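Local coordinates for protein endonuclease V (PDB 3GOC) that probably takes part in the repair of deaminated bases by cleaving double-stranded DNA at the second phosphodiester bond 3' to a deoxyinosine, using magnesium, at residues A[49-60]-A[92-101]; A[39-47]-A[106-114]. All coordinates share one frame; numbering follows the deposited sequence.

Interaction 1: residues A[49-60]-A[92-101]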
ATOM      1  N   TYR A  49      26.916  -5.671  11.220  1.00  6.68           N
ATOM      2  CA  TYR A  49      28.347  -5.460  11.405  1.00  6.56           C
ATOM      3  C   TYR A  49      28.880  -6.343  12.515  1.00  8.25           C
ATOM      4  O   TYR A  49      28.242  -6.496  13.556  1.00 10.05           O
ATOM      5  CB  TYR A  49      28.638  -4.003  11.774  1.00  9.72           C
ATOM      6  CG  TYR A  49      28.464  -3.026  10.642  1.00  5.68           C
ATOM      7  CD1 TYR A  49      27.221  -2.458  10.365  1.00  4.64           C
ATOM      8  CD2 TYR A  49      29.542  -2.682   9.830  1.00  8.21           C
ATOM      9  CE1 TYR A  49      27.056  -1.573   9.303  1.00  7.58           C
ATOM     10  CE2 TYR A  49      29.391  -1.799   8.771  1.00 10.31           C
ATOM     11  CZ  TYR A  49      28.150  -1.250   8.511  1.00  9.57           C
ATOM     12  OH  TYR A  49      28.001  -0.377   7.460  1.00 11.99           O
ATOM     13  N   ASP A  50      30.050  -6.927  12.297  1.00  6.89           N
ATOM     14  CA  ASP A  50      30.645  -7.759  13.323  1.00  6.09           C
ATOM     15  C   ASP A  50      31.416  -6.851  14.278  1.00  7.93           C
ATOM     16  O   ASP A  50      32.040  -5.882  13.851  1.00 11.36           O
ATOM     17  CB  ASP A  50      31.590  -8.782  12.706  1.00 10.68           C
ATOM     18  CG  ASP A  50      31.923  -9.903  13.666  1.00 22.36           C
ATOM     19  OD1 ASP A  50      32.992  -9.861  14.304  1.00 12.96           O
ATOM     20  OD2 ASP A  50      31.092 -10.824  13.797  1.00 33.20           O
ATOM     21  N   ASP A  51      31.380  -7.166  15.569  1.00  6.52           N
ATOM     22  CA  ASP A  51      32.085  -6.350  16.554  1.00 10.79           C
ATOM     23  C   ASP A  51      33.523  -6.769  16.784  1.00  9.54           C
ATOM     24  O   ASP A  51      34.304  -5.998  17.332  1.00 13.28           O
ATOM     25  CB  ASP A  51      31.363  -6.375  17.904  1.00 11.29           C
ATOM     26  CG  ASP A  51      30.001  -5.727  17.852  1.00 13.64           C
ATOM     27  OD1 ASP A  51      29.836  -4.744  17.106  1.00 16.54           O
ATOM     28  OD2 ASP A  51      29.101  -6.192  18.579  1.00 19.84           O
ATOM     29  N   GLU A  52      33.876  -7.983  16.373  1.00  7.58           N
ATOM     30  CA  GLU A  52      35.225  -8.491  16.595  1.00  9.74           C
ATOM     31  C   GLU A  52      36.166  -8.340  15.416  1.00 11.72           C
ATOM     32  O   GLU A  52      37.373  -8.216  15.598  1.00 15.60           O
ATOM     33  CB  GLU A  52      35.158  -9.956  17.019  1.00  7.28           C
ATOM     34  CG  GLU A  52      34.532 -10.167  18.390  1.00  9.59           C
ATOM     35  CD  GLU A  52      35.299  -9.467  19.497  1.00  8.55           C
ATOM     36  OE1 GLU A  52      36.539  -9.620  19.532  1.00  9.25           O
ATOM     37  OE2 GLU A  52      34.657  -8.784  20.329  1.00  7.81           O
ATOM     38  N   ARG A  53      35.620  -8.374  14.207  1.00 13.22           N
ATOM     39  CA  ARG A  53      36.441  -8.197  13.017  1.00 16.88           C
ATOM     40  C   ARG A  53      35.805  -7.145  12.118  1.00 15.39           C
ATOM     41  O   ARG A  53      34.596  -6.925  12.173  1.00 17.63           O
ATOM     42  CB  ARG A  53      36.631  -9.530  12.284  1.00 19.36           C
ATOM     43  CG  ARG A  53      35.381 -10.343  12.054  1.00 27.01           C
ATOM     44  CD  ARG A  53      35.710 -11.823  12.234  1.00 36.57           C
ATOM     45  NE  ARG A  53      34.783 -12.700  11.526  1.00 39.51           N
ATOM     46  CZ  ARG A  53      34.832 -12.940  10.220  1.00 38.56           C
ATOM     47  NH1 ARG A  53      35.767 -12.369   9.472  1.00 40.41           N
ATOM     48  NH2 ARG A  53      33.948 -13.754   9.660  1.00 39.85           N
ATOM     49  N   ASP A  54      36.629  -6.491  11.306  1.00 18.37           N
ATOM     50  CA  ASP A  54      36.165  -5.426  10.419  1.00 18.00           C
ATOM     51  C   ASP A  54      35.406  -5.971   9.217  1.00 15.30           C
ATOM     52  O   ASP A  54      35.791  -5.741   8.069  1.00 15.19           O
ATOM     53  CB  ASP A  54      37.361  -4.592   9.943  1.00 21.83           C
ATOM     54  CG  ASP A  54      37.021  -3.122   9.772  1.00 26.64           C
ATOM     55  OD1 ASP A  54      37.847  -2.380   9.197  1.00 38.60           O
ATOM     56  OD2 ASP A  54      35.934  -2.703  10.221  1.00 27.70           O
ATOM     57  N   VAL A  55      34.320  -6.683   9.487  1.00 12.11           N
ATOM     58  CA  VAL A  55      33.517  -7.268   8.425  1.00 12.67           C
ATOM     59  C   VAL A  55      32.050  -6.861   8.538  1.00 10.17           C
ATOM     60  O   VAL A  55      31.547  -6.599   9.632  1.00  8.18           O
ATOM     61  CB  VAL A  55      33.627  -8.812   8.453  1.00 16.35           C
ATOM     62  CG1 VAL A  55      32.775  -9.420   7.356  1.00 25.02           C
ATOM     63  CG2 VAL A  55      35.084  -9.226   8.281  1.00 18.17           C
ATOM     64  N   VAL A  56      31.377  -6.787   7.394  1.00  6.67           N
ATOM     65  CA  VAL A  56      29.967  -6.443   7.350  1.00  5.08           C
ATOM     66  C   VAL A  56      29.279  -7.459   6.448  1.00  6.00           C
ATOM     67  O   VAL A  56      29.842  -7.891   5.442  1.00  8.01           O
ATOM     68  CB  VAL A  56      29.745  -4.982   6.830  1.00  8.09           C
ATOM     69  CG1 VAL A  56      30.377  -4.796   5.457  1.00  8.96           C
ATOM     70  CG2 VAL A  56      28.253  -4.663   6.797  1.00  8.46           C
ATOM     71  N   VAL A  57      28.082  -7.875   6.839  1.00  5.31           N
ATOM     72  CA  VAL A  57      27.329  -8.850   6.063  1.00  6.91           C
ATOM     73  C   VAL A  57      26.027  -8.230   5.597  1.00  8.81           C
ATOM     74  O   VAL A  57      25.275  -7.670   6.394  1.00  8.36           O
ATOM     75  CB  VAL A  57      27.019 -10.111   6.899  1.00  8.11           C
ATOM     76  CG1 VAL A  57      26.067 -11.021   6.133  1.00 11.86           C
ATOM     77  CG2 VAL A  57      28.316 -10.855   7.206  1.00 11.20           C
ATOM     78  N   ALA A  58      25.772  -8.321   4.298  1.00  6.36           N
ATOM     79  CA  ALA A  58      24.559  -7.765   3.725  1.00  7.36           C
ATOM     80  C   ALA A  58      23.624  -8.866   3.268  1.00  4.71           C
ATOM     81  O   ALA A  58      24.064  -9.948   2.876  1.00  7.39           O
ATOM     82  CB  ALA A  58      24.902  -6.873   2.548  1.00  6.46           C
ATOM     83  N   ALA A  59      22.329  -8.589   3.344  1.00  5.62           N
ATOM     84  CA  ALA A  59      21.327  -9.540   2.899  1.00  5.29           C
ATOM     85  C   ALA A  59      20.319  -8.824   2.022  1.00  5.96           C
ATOM     86  O   ALA A  59      20.004  -7.654   2.236  1.00  6.97           O
ATOM     87  CB  ALA A  59      20.613 -10.174   4.093  1.00  6.31           C
ATOM     88  N   ALA A  60      19.836  -9.534   1.012  1.00  5.33           N
ATOM     89  CA  ALA A  60      18.819  -9.004   0.120  1.00  5.35           C
ATOM     90  C   ALA A  60      17.756 -10.090   0.060  1.00  4.83           C
ATOM     91  O   ALA A  60      18.058 -11.246  -0.235  1.00  7.57           O
ATOM     92  CB  ALA A  60      19.396  -8.748  -1.265  1.00  6.95           C
ATOM     93  N   ARG A  92      30.613   2.469   4.230  1.00  6.07           N
ATOM     94  CA  ARG A  92      31.116   1.277   4.901  1.00  6.53           C
ATOM     95  C   ARG A  92      30.505  -0.005   4.342  1.00  8.25           C
ATOM     96  O   ARG A  92      31.134  -1.061   4.389  1.00  7.64           O
ATOM     97  CB  ARG A  92      30.767   1.304   6.392  1.00  7.70           C
ATOM     98  CG  ARG A  92      31.202   2.525   7.166  1.00 10.94           C
ATOM     99  CD  ARG A  92      30.777   2.372   8.621  1.00 13.32           C
ATOM    100  NE  ARG A  92      29.320   2.309   8.745  1.00 19.60           N
ATOM    101  CZ  ARG A  92      28.671   1.870   9.822  1.00 19.63           C
ATOM    102  NH1 ARG A  92      29.344   1.443  10.882  1.00 19.84           N
ATOM    103  NH2 ARG A  92      27.345   1.869   9.847  1.00 16.11           N
ATOM    104  N   GLU A  93      29.291   0.098   3.802  1.00  7.39           N
ATOM    105  CA  GLU A  93      28.550  -1.078   3.352  1.00  5.47           C
ATOM    106  C   GLU A  93      28.067  -1.177   1.920  1.00  5.45           C
ATOM    107  O   GLU A  93      27.663  -2.257   1.498  1.00  5.83           O
ATOM    108  CB  GLU A  93      27.340  -1.254   4.265  1.00  8.47           C
ATOM    109  CG  GLU A  93      26.427  -0.042   4.264  1.00 11.00           C
ATOM    110  CD  GLU A  93      25.294  -0.158   5.256  1.00 24.42           C
ATOM    111  OE1 GLU A  93      24.164  -0.499   4.841  1.00 21.74           O
ATOM    112  OE2 GLU A  93      25.548   0.092   6.447  1.00 15.52           O
ATOM    113  N   ILE A  94      28.095  -0.084   1.170  1.00  5.27           N
ATOM    114  CA  ILE A  94      27.613  -0.134  -0.203  1.00  5.73           C
ATOM    115  C   ILE A  94      28.198  -1.260  -1.057  1.00  4.03           C
ATOM    116  O   ILE A  94      27.455  -1.966  -1.734  1.00  5.97           O
ATOM    117  CB  ILE A  94      27.805   1.235  -0.873  1.00  6.51           C
ATOM    118  CG1 ILE A  94      26.714   2.177  -0.361  1.00 10.28           C
ATOM    119  CG2 ILE A  94      27.749   1.123  -2.387  1.00 10.36           C
ATOM    120  CD1 ILE A  94      27.078   3.618  -0.454  1.00 28.91           C
ATOM    121  N   PRO A  95      29.526  -1.453  -1.032  1.00  5.33           N
ATOM    122  CA  PRO A  95      30.103  -2.529  -1.848  1.00  4.14           C
ATOM    123  C   PRO A  95      29.515  -3.910  -1.539  1.00  4.08           C
ATOM    124  O   PRO A  95      29.262  -4.720  -2.442  1.00  6.88           O
ATOM    125  CB  PRO A  95      31.591  -2.454  -1.513  1.00  6.57           C
ATOM    126  CG  PRO A  95      31.798  -0.999  -1.228  1.00  8.41           C
ATOM    127  CD  PRO A  95      30.584  -0.653  -0.390  1.00  6.48           C
ATOM    128  N   THR A  96      29.290  -4.174  -0.258  1.00  4.67           N
ATOM    129  CA  THR A  96      28.757  -5.463   0.164  1.00  3.66           C
ATOM    130  C   THR A  96      27.273  -5.598  -0.168  1.00  6.05           C
ATOM    131  O   THR A  96      26.805  -6.687  -0.495  1.00  6.04           O
ATOM    132  CB  THR A  96      29.004  -5.677   1.676  1.00  4.16           C
ATOM    133  OG1 THR A  96      30.407  -5.550   1.940  1.00  5.51           O
ATOM    134  CG2 THR A  96      28.558  -7.065   2.105  1.00  6.17           C
ATOM    135  N   VAL A  97      26.538  -4.493  -0.085  1.00  6.39           N
ATOM    136  CA  VAL A  97      25.114  -4.499  -0.415  1.00  5.62           C
ATOM    137  C   VAL A  97      24.966  -4.762  -1.914  1.00  6.82           C
ATOM    138  O   VAL A  97      24.101  -5.537  -2.339  1.00  5.66           O
ATOM    139  CB  VAL A  97      24.448  -3.148  -0.058  1.00  5.65           C
ATOM    140  CG1 VAL A  97      23.011  -3.111  -0.572  1.00  9.37           C
ATOM    141  CG2 VAL A  97      24.460  -2.956   1.452  1.00  7.72           C
ATOM    142  N   LEU A  98      25.809  -4.115  -2.716  1.00  6.00           N
ATOM    143  CA  LEU A  98      25.760  -4.319  -4.164  1.00  4.78           C
ATOM    144  C   LEU A  98      26.046  -5.785  -4.478  1.00  7.10           C
ATOM    145  O   LEU A  98      25.439  -6.362  -5.377  1.00  7.55           O
ATOM    146  CB  LEU A  98      26.785  -3.419  -4.868  1.00  5.06           C
ATOM    147  CG  LEU A  98      26.473  -1.916  -4.856  1.00  3.82           C
ATOM    148  CD1 LEU A  98      27.665  -1.153  -5.410  1.00  9.41           C
ATOM    149  CD2 LEU A  98      25.220  -1.628  -5.670  1.00  9.24           C
ATOM    150  N   ALA A  99      26.957  -6.392  -3.719  1.00  6.63           N
ATOM    151  CA  ALA A  99      27.314  -7.794  -3.928  1.00  8.91           C
ATOM    152  C   ALA A  99      26.150  -8.731  -3.607  1.00  9.09           C
ATOM    153  O   ALA A  99      25.918  -9.722  -4.309  1.00  7.91           O
ATOM    154  CB  ALA A  99      28.532  -8.154  -3.082  1.00  7.55           C
ATOM    155  N   ALA A 100      25.419  -8.433  -2.539  1.00  7.19           N
ATOM    156  CA  ALA A 100      24.282  -9.272  -2.176  1.00  4.95           C
ATOM    157  C   ALA A 100      23.216  -9.174  -3.261  1.00  7.56           C
ATOM    158  O   ALA A 100      22.620 -10.181  -3.646  1.00  6.81           O
ATOM    159  CB  ALA A 100      23.707  -8.844  -0.820  1.00  8.43           C
ATOM    160  N   LEU A 101      22.967  -7.963  -3.757  1.00  5.73           N
ATOM    161  CA  LEU A 101      21.964  -7.794  -4.811  1.00  6.59           C
ATOM    162  C   LEU A 101      22.401  -8.528  -6.071  1.00  5.67           C
ATOM    163  O   LEU A 101      21.593  -9.187  -6.731  1.00  7.78           O
ATOM    164  CB  LEU A 101      21.761  -6.305  -5.122  1.00  4.03           C
ATOM    165  CG  LEU A 101      21.050  -5.491  -4.035  1.00  6.26           C
ATOM    166  CD1 LEU A 101      21.271  -4.016  -4.304  1.00 11.11           C
ATOM    167  CD2 LEU A 101      19.560  -5.819  -4.008  1.00  6.29           C
TER
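Tyr49 lays the hydroxyl end of its ring over the guanidinium of Arg92 and donates its phenol hydrogen to Glu93. The stack is offset, with centres 4.0 Å apart and planes 20° from parallel, and it brings Tyr49 CZ within 3.4 Å of Arg92 CZ. Tyr49 OH thus stands above the guanidinium plane, where the N-H groups do not aim at it; Arg92 NE bonds instead to Leu89 O. The phenol's hydrogen bond, 2.7 Å from Tyr49 OH to Glu93 OE2, reaches the anti side of the carboxylate, 26° out of its plane. Glu93 attains this through an extended chain whose CG lies between backbone N and carbonyl carbon (chi1 59°). Val56 CG2 covers the opposite ring face of Tyr49, while Val56 CG1 meets Thr96 OG1 at 3.6 Å. Farther along, the methyls of Ala58 and Ala60 turn to the helix: Ala58 CB lies 3.6 Å from Thr96 O, and Ala60 CB touches Leu101 CD2. The axes of strand 55-60 and helix 94-101 approach to 7.1 Å, a closeness consistent with these small side chains. A leucine in place of Tyr49 has neither hydroxyl nor flat ring, and would probably leave Glu93 OE2 without this bond and the guanidinium freer to turn. Polar and cationic chemistry thus gathers at the Tyr49 end, where Arg92 also touches Tyr84, predicted to interact with target DNA.

Interaction 2: residues A[39-47]-A[106-114]. With MG (magnesium ion), chain D; MG (magnesium ion), chain C.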
ATOM      1  N   THR A  39       2.341  -5.539  -6.766  1.00 17.66           N
ATOM      2  CA  THR A  39       2.650  -6.194  -8.031  1.00 18.29           C
ATOM      3  C   THR A  39       4.159  -6.241  -8.249  1.00 13.66           C
ATOM      4  O   THR A  39       4.897  -5.410  -7.718  1.00 16.17           O
ATOM      5  CB  THR A  39       1.998  -5.466  -9.224  1.00 28.33           C
ATOM      6  OG1 THR A  39       2.208  -6.228 -10.421  1.00 34.64           O
ATOM      7  CG2 THR A  39       2.602  -4.080  -9.394  1.00 21.73           C
ATOM      8  N   GLY A  40       4.615  -7.216  -9.030  1.00 14.86           N
ATOM      9  CA  GLY A  40       6.037  -7.348  -9.286  1.00 10.38           C
ATOM     10  C   GLY A  40       6.778  -7.829  -8.052  1.00 14.15           C
ATOM     11  O   GLY A  40       6.211  -8.546  -7.224  1.00 12.41           O
ATOM     12  N   ARG A  41       8.043  -7.428  -7.932  1.00  8.46           N
ATOM     13  CA  ARG A  41       8.887  -7.817  -6.805  1.00  9.13           C
ATOM     14  C   ARG A  41       9.272  -6.615  -5.947  1.00  9.58           C
ATOM     15  O   ARG A  41       9.351  -5.490  -6.434  1.00  8.73           O
ATOM     16  CB  ARG A  41      10.177  -8.495  -7.303  1.00  7.78           C
ATOM     17  CG  ARG A  41      10.087  -9.999  -7.594  1.00 11.94           C
ATOM     18  CD  ARG A  41       9.260 -10.349  -8.825  1.00 13.66           C
ATOM     19  NE  ARG A  41       9.187 -11.803  -9.012  1.00 14.84           N
ATOM     20  CZ  ARG A  41      10.102 -12.537  -9.643  1.00 16.62           C
ATOM     21  NH1 ARG A  41      11.179 -11.966 -10.169  1.00 17.91           N
ATOM     22  NH2 ARG A  41       9.944 -13.849  -9.745  1.00 20.39           N
ATOM     23  N   VAL A  42       9.494  -6.859  -4.660  1.00  4.66           N
ATOM     24  CA  VAL A  42       9.910  -5.809  -3.738  1.00  6.27           C
ATOM     25  C   VAL A  42      10.978  -6.479  -2.881  1.00  6.99           C
ATOM     26  O   VAL A  42      10.802  -7.605  -2.407  1.00  7.06           O
ATOM     27  CB  VAL A  42       8.721  -5.277  -2.904  1.00 10.61           C
ATOM     28  CG1 VAL A  42       8.103  -6.394  -2.098  1.00 12.17           C
ATOM     29  CG2 VAL A  42       9.173  -4.122  -2.015  1.00 10.79           C
ATOM     30  N   THR A  43      12.090  -5.783  -2.693  1.00  6.52           N
ATOM     31  CA  THR A  43      13.235  -6.351  -1.993  1.00  4.80           C
ATOM     32  C   THR A  43      13.734  -5.573  -0.793  1.00  7.96           C
ATOM     33  O   THR A  43      13.889  -4.358  -0.849  1.00  8.90           O
ATOM     34  CB  THR A  43      14.400  -6.499  -2.995  1.00  4.70           C
ATOM     35  OG1 THR A  43      13.995  -7.387  -4.045  1.00  5.70           O
ATOM     36  CG2 THR A  43      15.648  -7.042  -2.320  1.00  7.39           C
ATOM     37  N   GLY A  44      13.995  -6.286   0.295  1.00  5.21           N
ATOM     38  CA  GLY A  44      14.526  -5.630   1.466  1.00  4.65           C
ATOM     39  C   GLY A  44      16.029  -5.837   1.522  1.00  4.62           C
ATOM     40  O   GLY A  44      16.533  -6.879   1.112  1.00  5.86           O
ATOM     41  N   VAL A  45      16.753  -4.831   1.999  1.00  4.38           N
ATOM     42  CA  VAL A  45      18.194  -4.937   2.146  1.00  6.15           C
ATOM     43  C   VAL A  45      18.531  -4.455   3.542  1.00  4.19           C
ATOM     44  O   VAL A  45      17.922  -3.511   4.052  1.00  7.46           O
ATOM     45  CB  VAL A  45      18.970  -4.071   1.118  1.00  9.50           C
ATOM     46  CG1 VAL A  45      18.915  -4.714  -0.257  1.00  7.70           C
ATOM     47  CG2 VAL A  45      18.393  -2.669   1.074  1.00 15.13           C
ATOM     48  N   ASP A  46      19.485  -5.127   4.167  1.00  7.47           N
ATOM     49  CA  ASP A  46      19.923  -4.751   5.505  1.00  5.94           C
ATOM     50  C   ASP A  46      21.311  -5.324   5.724  1.00  5.53           C
ATOM     51  O   ASP A  46      21.740  -6.220   5.001  1.00  7.04           O
ATOM     52  CB  ASP A  46      18.969  -5.304   6.562  1.00  8.37           C
ATOM     53  CG  ASP A  46      19.230  -4.727   7.922  1.00 13.40           C
ATOM     54  OD1 ASP A  46      18.930  -5.420   8.919  1.00 12.15           O
ATOM     55  OD2 ASP A  46      19.727  -3.571   8.010  1.00  7.58           O
ATOM     56  N   VAL A  47      22.021  -4.796   6.713  1.00  5.27           N
ATOM     57  CA  VAL A  47      23.354  -5.284   7.011  1.00  6.50           C
ATOM     58  C   VAL A  47      23.557  -5.499   8.500  1.00  6.07           C
ATOM     59  O   VAL A  47      22.814  -4.975   9.336  1.00  8.85           O
ATOM     60  CB  VAL A  47      24.440  -4.307   6.499  1.00  7.14           C
ATOM     61  CG1 VAL A  47      24.279  -4.091   4.998  1.00  8.39           C
ATOM     62  CG2 VAL A  47      24.338  -2.985   7.238  1.00  8.24           C
ATOM     63  N   CYS A 106      17.268 -12.956  -9.531  1.00  7.54           N
ATOM     64  CA  CYS A 106      16.281 -12.147 -10.229  1.00  7.20           C
ATOM     65  C   CYS A 106      16.449 -10.672  -9.868  1.00 10.14           C
ATOM     66  O   CYS A 106      17.143 -10.325  -8.906  1.00  9.94           O
ATOM     67  CB  CYS A 106      14.868 -12.597  -9.836  1.00  6.03           C
ATOM     68  SG  CYS A 106      14.508 -12.375  -8.056  1.00  9.99           S
ATOM     69  N   PRO A 107      15.824  -9.778 -10.648  1.00  6.47           N
ATOM     70  CA  PRO A 107      15.923  -8.344 -10.362  1.00  9.39           C
ATOM     71  C   PRO A 107      15.179  -8.076  -9.055  1.00  7.98           C
ATOM     72  O   PRO A 107      14.227  -8.781  -8.720  1.00  8.45           O
ATOM     73  CB  PRO A 107      15.236  -7.707 -11.561  1.00 10.61           C
ATOM     74  CG  PRO A 107      15.515  -8.680 -12.666  1.00 11.63           C
ATOM     75  CD  PRO A 107      15.255 -10.006 -11.988  1.00  9.91           C
ATOM     76  N   PRO A 108      15.596  -7.046  -8.305  1.00  7.18           N
ATOM     77  CA  PRO A 108      14.928  -6.749  -7.034  1.00  6.40           C
ATOM     78  C   PRO A 108      13.606  -5.999  -7.117  1.00  5.91           C
ATOM     79  O   PRO A 108      12.812  -6.036  -6.178  1.00  7.21           O
ATOM     80  CB  PRO A 108      15.986  -5.956  -6.278  1.00  7.06           C
ATOM     81  CG  PRO A 108      16.650  -5.179  -7.370  1.00 13.27           C
ATOM     82  CD  PRO A 108      16.784  -6.194  -8.497  1.00 10.01           C
ATOM     83  N   GLY A 109      13.362  -5.344  -8.245  1.00  6.67           N
ATOM     84  CA  GLY A 109      12.142  -4.569  -8.385  1.00  6.57           C
ATOM     85  C   GLY A 109      12.364  -3.264  -7.643  1.00 11.15           C
ATOM     86  O   GLY A 109      13.192  -2.449  -8.051  1.00 26.50           O
ATOM     87  N   LEU A 110      11.626  -3.059  -6.557  1.00  8.28           N
ATOM     88  CA  LEU A 110      11.775  -1.858  -5.736  1.00  4.39           C
ATOM     89  C   LEU A 110      12.572  -2.262  -4.495  1.00  6.13           C
ATOM     90  O   LEU A 110      12.216  -3.226  -3.820  1.00  8.39           O
ATOM     91  CB  LEU A 110      10.396  -1.334  -5.329  1.00  8.83           C
ATOM     92  CG  LEU A 110      10.281  -0.108  -4.418  1.00 14.77           C
ATOM     93  CD1 LEU A 110      10.516  -0.501  -2.989  1.00 24.86           C
ATOM     94  CD2 LEU A 110      11.240   0.963  -4.866  1.00 18.89           C
ATOM     95  N   ILE A 111      13.649  -1.537  -4.200  1.00  5.73           N
ATOM     96  CA  ILE A 111      14.473  -1.860  -3.036  1.00  6.58           C
ATOM     97  C   ILE A 111      14.079  -1.007  -1.837  1.00  5.27           C
ATOM     98  O   ILE A 111      13.995   0.217  -1.934  1.00  5.90           O
ATOM     99  CB  ILE A 111      15.985  -1.643  -3.307  1.00  5.00           C
ATOM    100  CG1 ILE A 111      16.457  -2.540  -4.458  1.00  6.54           C
ATOM    101  CG2 ILE A 111      16.786  -1.950  -2.045  1.00  9.64           C
ATOM    102  CD1 ILE A 111      16.007  -2.074  -5.815  1.00 31.39           C
ATOM    103  N   VAL A 112      13.816  -1.666  -0.713  1.00  3.26           N
ATOM    104  CA  VAL A 112      13.438  -0.982   0.517  1.00  4.07           C
ATOM    105  C   VAL A 112      14.586  -1.139   1.511  1.00  4.96           C
ATOM    106  O   VAL A 112      14.879  -2.245   1.966  1.00  6.33           O
ATOM    107  CB  VAL A 112      12.144  -1.592   1.117  1.00  3.93           C
ATOM    108  CG1 VAL A 112      11.735  -0.831   2.373  1.00  5.76           C
ATOM    109  CG2 VAL A 112      11.023  -1.552   0.074  1.00  6.24           C
ATOM    110  N   CYS A 113      15.244  -0.028   1.835  1.00  4.28           N
ATOM    111  CA  CYS A 113      16.362  -0.044   2.776  1.00  3.56           C
ATOM    112  C   CYS A 113      15.908   0.260   4.191  1.00  5.59           C
ATOM    113  O   CYS A 113      14.986   1.046   4.404  1.00  7.54           O
ATOM    114  CB  CYS A 113      17.410   0.996   2.374  1.00  7.75           C
ATOM    115  SG  CYS A 113      18.131   0.755   0.749  1.00 10.80           S
ATOM    116  N   ASP A 114      16.548  -0.390   5.160  1.00  7.08           N
ATOM    117  CA  ASP A 114      16.249  -0.135   6.564  1.00  7.94           C
ATOM    118  C   ASP A 114      17.152   1.052   6.874  1.00 11.60           C
ATOM    119  O   ASP A 114      18.280   0.892   7.343  1.00 13.85           O
ATOM    120  CB  ASP A 114      16.649  -1.324   7.432  1.00  8.14           C
ATOM    121  CG  ASP A 114      16.428  -1.066   8.910  1.00 11.63           C
ATOM    122  OD1 ASP A 114      17.071  -1.740   9.749  1.00 14.24           O
ATOM    123  OD2 ASP A 114      15.607  -0.192   9.250  1.00 13.53           O
TER
HETATM  124 MG    MG D 302      19.763  -2.698  10.329  1.00 30.74          MG
HETATM  125 MG    MG C 301      19.181  -4.925  11.047  1.00 15.27          MG
HETATM  126  O   HOH W   1      12.084  -9.447 -10.451  1.00 14.10           O
HETATM  127  O   HOH W   2      19.096  -1.179   4.310  1.00 17.22           O
HETATM  128  O   HOH W   3      20.424  -1.213   6.522  1.00 22.59           O
HETATM  129  O   HOH W   4      21.185  -6.042  11.259  1.00 13.78           O
HETATM  130  O   HOH W   5      17.011  -4.047  10.921  1.00 16.21           O
HETATM  131  O   HOH W   6      19.920  -0.633   8.819  1.00 35.16           O
HETATM  132  O   HOH W   7      19.282  -0.570  11.527  1.00 26.65           O
HETATM  133  O   HOH W   8      19.374  -4.319  13.280  1.00 15.09           O
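Thr43 bonds to segment 106-114 through three of its atoms. Thr43 N donates to Leu110 O at 2.8 Å and Thr43 O accepts from Val112 N at 2.7 Å, both N-H groups pointing almost straight at their acceptors (174°). The hydroxyl Thr43 OG1 donates to Pro108 O at 2.8 Å, in the carbonyl plane and on a lone pair; OG1 is turned there by lying anti to the carbonyl carbon (chi1 -61°). Val45 N continues the pattern to Val112 O, tilted from the carbonyl plane, whereas the bond from Leu110 N to Arg41 O is weak. Beyond Val45 the strands diverge and water 2 fills in, donating to Val45 O and accepting from Asp114 N. At the other end water 1 takes a hydrogen from Arg41 NH1, in the guanidinium plane, and gives one to Pro107 O. Strands 41-49 and 110-114 are adjacent parallel strands, the first and fourth in the 3-2-1-4-5 order of the RNase H-like fold, whose adjoining ends carry its metal-binding aspartates. Asp46 divides its carboxylate between two magnesium ions, Asp46 OD1 binding the one in chain C at 2.2 Å and OD2 the one in chain D at 2.5 Å. Asp217 also binds the first ion. Asp114 OD1 stands 2.9 Å from the chain D magnesium, and it accepts from waters 5 and 7, which are ligands of the chain C and chain D ions respectively. Between the strands' side chains, Val45 CG2 packs on Ile111 CG2 at 3.6 Å and against Cys113 SG, on the face covered by helix 126-134.

How the interactions relate
Both contacts are largely buried and belong to one sheet. Interaction 2 joins two of its strands edge to edge nearer the centre of the molecule, reaching exposed Arg41 and Pro107 at one end, whereas interaction 1 seats a helix on a neighbouring strand farther out. Accordingly, backbone hydrogen bonds dominate 39-47 with 106-114, while 49-60 with 92-101 relies on side chains: methyl packing inside, an arginine stack and a phenol-carboxylate bond at the partly exposed Tyr49-Arg92 end. Interaction 1 is nested in the chain loop that interaction 2 closes. They meet directly where Ala59 N probably bonds to Asp46 O and where Val47, just after the metal ligand, packs on Glu93 and Val97.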